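Local coordinates for acyl carrier protein (Thermotoga maritima, PDB 1VKU), which probably carries the growing acyl chain through fatty acid biosynthesis, as a member of the acyl carrier protein family, at residues A[20-25]-A[44-49]; A[74-79]-A[83-88]. One frame throughout, in Å; residues are numbered along the deposited sequence.

Contact 1. Residues A[20-25]-A[44-49]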
ATOM      1  N   ALA A  20       3.513  -7.348   3.584  1.00 28.99           N
ATOM      2  CA  ALA A  20       2.672  -8.456   3.978  1.00 30.58           C
ATOM      3  C   ALA A  20       1.233  -7.996   4.166  1.00 29.03           C
ATOM      4  O   ALA A  20       0.316  -8.741   3.847  1.00 30.27           O
ATOM      5  CB  ALA A  20       3.204  -9.141   5.263  1.00 30.82           C
ATOM      6  N   LYS A  21       1.042  -6.789   4.703  1.00 27.43           N
ATOM      7  CA  LYS A  21      -0.284  -6.224   4.868  1.00 28.40           C
ATOM      8  C   LYS A  21      -0.931  -5.936   3.495  1.00 27.24           C
ATOM      9  O   LYS A  21      -2.081  -6.288   3.257  1.00 27.48           O
ATOM     10  CB  LYS A  21      -0.213  -4.922   5.692  1.00 28.18           C
ATOM     11  CG  LYS A  21      -1.553  -4.417   6.100  1.00 29.61           C
ATOM     12  CD  LYS A  21      -2.091  -5.363   7.136  1.00 32.34           C
ATOM     13  CE  LYS A  21      -3.450  -4.988   7.502  1.00 35.57           C
ATOM     14  NZ  LYS A  21      -3.949  -6.019   8.376  1.00 33.84           N
ATOM     15  N   PHE A  22      -0.165  -5.328   2.594  1.00 24.96           N
ATOM     16  CA  PHE A  22      -0.602  -5.153   1.223  1.00 27.18           C
ATOM     17  C   PHE A  22      -1.096  -6.495   0.630  1.00 28.66           C
ATOM     18  O   PHE A  22      -2.184  -6.559   0.102  1.00 29.41           O
ATOM     19  CB  PHE A  22       0.542  -4.589   0.401  1.00 25.72           C
ATOM     20  CG  PHE A  22       0.338  -4.650  -1.079  1.00 26.90           C
ATOM     21  CD1 PHE A  22      -0.894  -4.373  -1.654  1.00 27.62           C
ATOM     22  CD2 PHE A  22       1.403  -4.957  -1.908  1.00 32.71           C
ATOM     23  CE1 PHE A  22      -1.068  -4.430  -3.024  1.00 29.91           C
ATOM     24  CE2 PHE A  22       1.239  -5.010  -3.286  1.00 30.88           C
ATOM     25  CZ  PHE A  22       0.007  -4.754  -3.845  1.00 30.43           C
ATOM     26  N   VAL A  23      -0.313  -7.566   0.747  1.00 26.98           N
ATOM     27  CA  VAL A  23      -0.709  -8.875   0.191  1.00 27.47           C
ATOM     28  C   VAL A  23      -2.011  -9.391   0.831  1.00 26.42           C
ATOM     29  O   VAL A  23      -2.889  -9.926   0.139  1.00 28.92           O
ATOM     30  CB  VAL A  23       0.446  -9.865   0.295  1.00 27.70           C
ATOM     31  CG1 VAL A  23       0.039 -11.299  -0.080  1.00 25.24           C
ATOM     32  CG2 VAL A  23       1.539  -9.408  -0.617  1.00 29.49           C
ATOM     33  N   GLU A  24      -2.146  -9.209   2.139  1.00 27.35           N
ATOM     34  CA  GLU A  24      -3.307  -9.707   2.878  1.00 30.53           C
ATOM     35  C   GLU A  24      -4.570  -8.963   2.484  1.00 27.48           C
ATOM     36  O   GLU A  24      -5.627  -9.572   2.264  1.00 28.57           O
ATOM     37  CB  GLU A  24      -3.054  -9.571   4.386  1.00 30.62           C
ATOM     38  CG  GLU A  24      -4.274  -9.673   5.298  1.00 35.66           C
ATOM     39  CD  GLU A  24      -4.044  -8.998   6.659  1.00 40.77           C
ATOM     40  OE1 GLU A  24      -2.896  -9.001   7.178  1.00 44.17           O
ATOM     41  OE2 GLU A  24      -5.014  -8.428   7.216  1.00 52.52           O
ATOM     42  N   ILE A  25      -4.459  -7.647   2.399  1.00 27.90           N
ATOM     43  CA  ILE A  25      -5.572  -6.810   1.970  1.00 28.57           C
ATOM     44  C   ILE A  25      -5.955  -7.133   0.528  1.00 28.32           C
ATOM     45  O   ILE A  25      -7.119  -7.292   0.228  1.00 25.30           O
ATOM     46  CB  ILE A  25      -5.220  -5.317   2.088  1.00 28.21           C
ATOM     47  CG1 ILE A  25      -5.204  -4.868   3.554  1.00 30.89           C
ATOM     48  CG2 ILE A  25      -6.220  -4.493   1.293  1.00 29.44           C
ATOM     49  CD1 ILE A  25      -4.571  -3.537   3.751  1.00 29.64           C
ATOM     50  N   LYS A  44       0.302  -1.376 -11.800  1.00 29.13           N
ATOM     51  CA  LYS A  44      -0.224  -1.660 -13.105  1.00 31.06           C
ATOM     52  C   LYS A  44       0.166  -3.064 -13.496  1.00 30.91           C
ATOM     53  O   LYS A  44      -0.683  -3.851 -13.904  1.00 30.76           O
ATOM     54  CB  LYS A  44       0.320  -0.652 -14.125  1.00 30.48           C
ATOM     55  CG  LYS A  44      -0.024  -0.966 -15.561  1.00 33.96           C
ATOM     56  CD  LYS A  44       0.211   0.242 -16.446  1.00 38.04           C
ATOM     57  CE  LYS A  44      -0.380   0.034 -17.830  1.00 43.41           C
ATOM     58  NZ  LYS A  44       0.539  -0.700 -18.728  1.00 44.40           N
ATOM     59  N   GLU A  45       1.443  -3.394 -13.368  1.00 29.60           N
ATOM     60  CA  GLU A  45       1.841  -4.743 -13.700  1.00 31.50           C
ATOM     61  C   GLU A  45       1.248  -5.805 -12.769  1.00 31.04           C
ATOM     62  O   GLU A  45       1.066  -6.930 -13.181  1.00 32.00           O
ATOM     63  CB  GLU A  45       3.356  -4.881 -13.839  1.00 33.71           C
ATOM     64  CG  GLU A  45       4.111  -5.112 -12.552  1.00 35.95           C
ATOM     65  CD  GLU A  45       5.600  -5.093 -12.796  1.00 35.30           C
ATOM     66  OE1 GLU A  45       6.090  -5.927 -13.585  1.00 49.92           O
ATOM     67  OE2 GLU A  45       6.284  -4.231 -12.221  1.00 43.67           O
ATOM     68  N   LEU A  46       0.932  -5.453 -11.533  1.00 30.81           N
ATOM     69  CA  LEU A  46       0.266  -6.404 -10.637  1.00 31.94           C
ATOM     70  C   LEU A  46      -1.220  -6.566 -10.937  1.00 32.28           C
ATOM     71  O   LEU A  46      -1.907  -7.337 -10.269  1.00 35.82           O
ATOM     72  CB  LEU A  46       0.456  -6.007  -9.174  1.00 29.29           C
ATOM     73  CG  LEU A  46       1.904  -6.085  -8.720  1.00 27.19           C
ATOM     74  CD1 LEU A  46       1.958  -5.901  -7.241  1.00 29.83           C
ATOM     75  CD2 LEU A  46       2.504  -7.426  -9.091  1.00 29.34           C
ATOM     76  N   GLY A  47      -1.700  -5.842 -11.950  1.00 31.90           N
ATOM     77  CA  GLY A  47      -3.114  -5.816 -12.333  1.00 30.86           C
ATOM     78  C   GLY A  47      -3.999  -4.892 -11.519  1.00 30.05           C
ATOM     79  O   GLY A  47      -5.179  -5.131 -11.416  1.00 30.96           O
ATOM     80  N   PHE A  48      -3.434  -3.857 -10.909  1.00 30.62           N
ATOM     81  CA  PHE A  48      -4.256  -2.896 -10.176  1.00 30.81           C
ATOM     82  C   PHE A  48      -4.442  -1.693 -11.069  1.00 32.28           C
ATOM     83  O   PHE A  48      -3.457  -1.103 -11.529  1.00 36.07           O
ATOM     84  CB  PHE A  48      -3.575  -2.440  -8.882  1.00 32.18           C
ATOM     85  CG  PHE A  48      -3.518  -3.489  -7.807  1.00 31.88           C
ATOM     86  CD1 PHE A  48      -2.644  -4.580  -7.916  1.00 36.89           C
ATOM     87  CD2 PHE A  48      -4.290  -3.368  -6.668  1.00 36.13           C
ATOM     88  CE1 PHE A  48      -2.584  -5.549  -6.904  1.00 34.28           C
ATOM     89  CE2 PHE A  48      -4.238  -4.324  -5.652  1.00 38.22           C
ATOM     90  CZ  PHE A  48      -3.394  -5.414  -5.765  1.00 34.86           C
ATOM     91  N   ASP A  49      -5.685  -1.314 -11.318  1.00 28.66           N
ATOM     92  CA  ASP A  49      -5.927  -0.072 -12.036  1.00 27.88           C
ATOM     93  C   ASP A  49      -6.077   1.092 -11.049  1.00 28.43           C
ATOM     94  O   ASP A  49      -5.856   0.934  -9.855  1.00 27.05           O
ATOM     95  CB  ASP A  49      -7.110  -0.186 -12.999  1.00 27.69           C
ATOM     96  CG  ASP A  49      -8.467  -0.162 -12.297  1.00 28.16           C
ATOM     97  OD1 ASP A  49      -8.535  -0.161 -11.057  1.00 35.46           O
ATOM     98  OD2 ASP A  49      -9.546  -0.125 -12.914  1.00 36.44           O
TER
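Phe22 reaches from helix 14-28 to the loop ahead of helix 50-64 and pushes the far end of its ring between Leu46 and Phe48. Both partners lie near the plane of the Phe22 ring, at its edge. On one corner CE1 of Phe22 stands 3.7 Å from CZ of Phe48; on the other, the Leu46 methyl CD1 sits evenly against CZ and CE2 of Phe22, 4.1 Å from CZ. The two aromatic side chains approach from opposite directions in an oblique pairing, with centroids 5.6 Å apart and planes inclined at 50°. With CG of Phe22 anti to the backbone N (chi1 167°), the ring is directed toward the 44-49 loop. Phe43 presents its own ring to both phenylalanines, edge-to-face with Phe48, while Leu56 and Phe60 of helix 50-64 also pack against Phe22. Replacing Phe22 by alanine is likely to strip Leu46 CD1 and the Phe48 ring of the partner they share and leave a gap between helix 14-28 and the loop. The loop itself is shaped by a type I turn from Lys44 to Gly47, then runs to Asp49, whose OD1 accepts from Asp52 N as the N-cap of helix 50-64. This is the loop of the acyl carrier protein helical bundle that leads into Ser50, the predicted phosphopantetheine attachment residue.

Contact 2. Residues A[74-79]-A[83-88]; sequences SKIRKV and IDIVIK
The planar carbonyl group of Val79 takes the backbone N of Ile83 at its oxygen and also has the Ile83 side chain beside it, with CG1 of Ile83 3.5 Å from O of Val79. The groups that otherwise meet are aliphatic branches, without flat faces. The bond from Ile83 N to Val79 O, 3.1 Å long and nearly straight (168° at the hydrogen), is an i to i+4 link of the opening turn of helix 79-92, the last helix of the acyl carrier protein bundle. Along the same side of that turn Val79 and Ile83 lie side by side and point the same way, their CG1 atoms 4.1 Å apart. Lys78 occupies the N-cap position, and Asp81, three residues beyond it, accepts through OD2 from the backbone N of both Arg77 and Lys78. Lys78 NZ forms a salt bridge with Glu40. Just before the N-cap, the loop lies against the second turn of the helix, where Ile76 and Ile85 meet at a slant. Ile76 is buried, and its side chain also touches Phe43, Val53 and Val57, so it joins helix 79-92 to helix 50-64; Ile85 packs on Ile68 as well. With CG1 of Ile76 anti to the carbonyl carbon (chi1 -76°) and CD1 carried on in an extended chain, its outer end comes nearer the helix than its base does. There the terminal methyl CD1 of Ile85 rests 3.7 Å from CG1 of Ile76 and 3.9 Å from CD1 of Ile76.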
ATOM      1  N   SER A  74      -2.453   9.915  -6.611  1.00 30.92           N
ATOM      2  CA  SER A  74      -2.290   9.987  -8.066  1.00 33.47           C
ATOM      3  C   SER A  74      -0.857   9.787  -8.561  1.00 34.58           C
ATOM      4  O   SER A  74      -0.636   9.559  -9.743  1.00 36.68           O
ATOM      5  CB  SER A  74      -2.830  11.313  -8.606  1.00 33.47           C
ATOM      6  OG  SER A  74      -2.061  12.382  -8.135  1.00 32.93           O
ATOM      7  N   LYS A  75       0.103   9.880  -7.650  1.00 34.24           N
ATOM      8  CA  LYS A  75       1.519   9.810  -7.972  1.00 30.65           C
ATOM      9  C   LYS A  75       2.070   8.394  -7.725  1.00 30.95           C
ATOM     10  O   LYS A  75       3.215   8.097  -8.050  1.00 33.40           O
ATOM     11  CB  LYS A  75       2.277  10.820  -7.098  1.00 29.91           C
ATOM     12  CG  LYS A  75       2.063  12.316  -7.438  1.00 34.06           C
ATOM     13  CD  LYS A  75       2.803  13.254  -6.439  1.00 30.83           C
ATOM     14  N   ILE A  76       1.263   7.539  -7.123  1.00 31.33           N
ATOM     15  CA  ILE A  76       1.643   6.163  -6.776  1.00 32.14           C
ATOM     16  C   ILE A  76       1.769   5.344  -8.056  1.00 34.69           C
ATOM     17  O   ILE A  76       0.828   5.290  -8.857  1.00 36.71           O
ATOM     18  CB  ILE A  76       0.573   5.552  -5.823  1.00 32.99           C
ATOM     19  CG1 ILE A  76       0.732   6.107  -4.405  1.00 25.99           C
ATOM     20  CG2 ILE A  76       0.660   4.033  -5.784  1.00 34.23           C
ATOM     21  CD1 ILE A  76      -0.346   5.695  -3.439  1.00 33.38           C
ATOM     22  N   ARG A  77       2.933   4.720  -8.247  1.00 32.63           N
ATOM     23  CA  ARG A  77       3.243   3.921  -9.438  1.00 32.85           C
ATOM     24  C   ARG A  77       3.623   2.511  -9.051  1.00 29.81           C
ATOM     25  O   ARG A  77       3.136   1.548  -9.613  1.00 26.84           O
ATOM     26  CB  ARG A  77       4.438   4.529 -10.186  1.00 34.05           C
ATOM     27  CG  ARG A  77       4.101   5.224 -11.448  1.00 40.61           C
ATOM     28  CD  ARG A  77       2.727   5.801 -11.409  1.00 50.75           C
ATOM     29  NE  ARG A  77       2.609   7.040 -12.154  1.00 57.98           N
ATOM     30  CZ  ARG A  77       1.461   7.647 -12.360  1.00 56.27           C
ATOM     31  NH1 ARG A  77       0.343   7.110 -11.880  1.00 55.37           N
ATOM     32  NH2 ARG A  77       1.429   8.777 -13.053  1.00 58.05           N
ATOM     33  N   LYS A  78       4.524   2.435  -8.085  1.00 29.12           N
ATOM     34  CA  LYS A  78       5.121   1.199  -7.645  1.00 30.50           C
ATOM     35  C   LYS A  78       4.605   0.882  -6.273  1.00 30.85           C
ATOM     36  O   LYS A  78       4.235   1.793  -5.527  1.00 31.32           O
ATOM     37  CB  LYS A  78       6.619   1.362  -7.553  1.00 28.61           C
ATOM     38  CG  LYS A  78       7.251   1.433  -8.866  1.00 31.14           C
ATOM     39  CD  LYS A  78       8.674   1.825  -8.732  1.00 27.99           C
ATOM     40  CE  LYS A  78       9.372   1.419  -9.983  1.00 33.67           C
ATOM     41  NZ  LYS A  78      10.796   1.756  -9.898  1.00 36.06           N
ATOM     42  N   VAL A  79       4.569  -0.406  -5.950  1.00 29.49           N
ATOM     43  CA  VAL A  79       4.366  -0.845  -4.573  1.00 29.80           C
ATOM     44  C   VAL A  79       5.208  -0.010  -3.573  1.00 29.41           C
ATOM     45  O   VAL A  79       4.678   0.539  -2.622  1.00 32.06           O
ATOM     46  CB  VAL A  79       4.626  -2.337  -4.431  1.00 29.61           C
ATOM     47  CG1 VAL A  79       4.362  -2.760  -3.009  1.00 33.17           C
ATOM     48  CG2 VAL A  79       3.700  -3.106  -5.330  1.00 29.98           C
ATOM     49  N   ILE A  83       4.241   1.851   0.138  1.00 27.80           N
ATOM     50  CA  ILE A  83       4.928   1.483   1.366  1.00 27.17           C
ATOM     51  C   ILE A  83       5.558   2.755   1.953  1.00 27.38           C
ATOM     52  O   ILE A  83       5.440   3.029   3.139  1.00 27.34           O
ATOM     53  CB  ILE A  83       6.022   0.402   1.087  1.00 27.43           C
ATOM     54  CG1 ILE A  83       5.448  -0.896   0.473  1.00 26.16           C
ATOM     55  CG2 ILE A  83       6.857   0.105   2.344  1.00 30.22           C
ATOM     56  CD1 ILE A  83       4.147  -1.432   1.128  1.00 40.18           C
ATOM     57  N   ASP A  84       6.185   3.540   1.093  1.00 27.78           N
ATOM     58  CA  ASP A  84       6.876   4.750   1.505  1.00 30.27           C
ATOM     59  C   ASP A  84       5.926   5.788   2.080  1.00 28.69           C
ATOM     60  O   ASP A  84       6.212   6.399   3.091  1.00 28.82           O
ATOM     61  CB  ASP A  84       7.604   5.362   0.321  1.00 30.62           C
ATOM     62  CG  ASP A  84       8.950   4.698   0.032  1.00 40.67           C
ATOM     63  OD1 ASP A  84       9.427   3.843   0.828  1.00 41.39           O
ATOM     64  OD2 ASP A  84       9.607   4.991  -0.997  1.00 47.38           O
ATOM     65  N   ILE A  85       4.799   5.988   1.418  1.00 31.08           N
ATOM     66  CA  ILE A  85       3.807   6.927   1.880  1.00 31.69           C
ATOM     67  C   ILE A  85       3.303   6.529   3.257  1.00 30.62           C
ATOM     68  O   ILE A  85       3.280   7.352   4.147  1.00 32.21           O
ATOM     69  CB  ILE A  85       2.672   7.050   0.853  1.00 33.74           C
ATOM     70  CG1 ILE A  85       3.125   7.982  -0.273  1.00 38.04           C
ATOM     71  CG2 ILE A  85       1.410   7.620   1.490  1.00 34.68           C
ATOM     72  CD1 ILE A  85       2.449   7.733  -1.598  1.00 41.27           C
ATOM     73  N   VAL A  86       2.901   5.275   3.421  1.00 29.75           N
ATOM     74  CA  VAL A  86       2.420   4.738   4.705  1.00 28.18           C
ATOM     75  C   VAL A  86       3.433   4.903   5.844  1.00 27.70           C
ATOM     76  O   VAL A  86       3.095   5.460   6.881  1.00 29.03           O
ATOM     77  CB  VAL A  86       1.947   3.273   4.561  1.00 29.33           C
ATOM     78  CG1 VAL A  86       1.638   2.645   5.924  1.00 25.76           C
ATOM     79  CG2 VAL A  86       0.706   3.216   3.655  1.00 22.87           C
ATOM     80  N   ILE A  87       4.680   4.470   5.645  1.00 28.71           N
ATOM     81  CA  ILE A  87       5.749   4.773   6.621  1.00 27.77           C
ATOM     82  C   ILE A  87       5.832   6.250   6.990  1.00 29.32           C
ATOM     83  O   ILE A  87       5.920   6.586   8.176  1.00 28.78           O
ATOM     84  CB  ILE A  87       7.126   4.254   6.129  1.00 26.24           C
ATOM     85  CG1 ILE A  87       7.159   2.730   6.176  1.00 23.32           C
ATOM     86  CG2 ILE A  87       8.244   4.809   6.989  1.00 28.45           C
ATOM     87  CD1 ILE A  87       8.184   2.081   5.244  1.00 33.04           C
ATOM     88  N   LYS A  88       5.810   7.127   5.979  1.00 29.85           N
ATOM     89  CA  LYS A  88       5.862   8.565   6.187  1.00 28.07           C
ATOM     90  C   LYS A  88       4.689   9.038   7.026  1.00 29.28           C
ATOM     91  O   LYS A  88       4.885   9.820   7.951  1.00 28.88           O
ATOM     92  CB  LYS A  88       5.909   9.338   4.862  1.00 27.71           C
ATOM     93  CG  LYS A  88       6.259  10.813   5.006  1.00 32.67           C
ATOM     94  CD  LYS A  88       6.011  11.604   3.712  1.00 32.53           C
TER

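Overall arrangement
From the N terminus, helix 14-28 supplies the first half of contact 1, which closes on segment 44-49 after a long, mostly irregular connection. The chain then passes through helices 50-64 and 70-73 before contact 2 opens at 74-79 and closes, three residues later, on 83-88. The two are therefore in series, neither nested nor crossed: one shuts a wide loop, the other lays the 74-79 approach along the first two turns of helix 79-92. Their centres lie 12 Å apart, yet they touch in the core, where Val79 CG2 packs 3.7 Å from Phe22 CE2 and 3.8 Å from Leu46 CD1. Together they tie the first and last helices to the loop leading into helix 50-64.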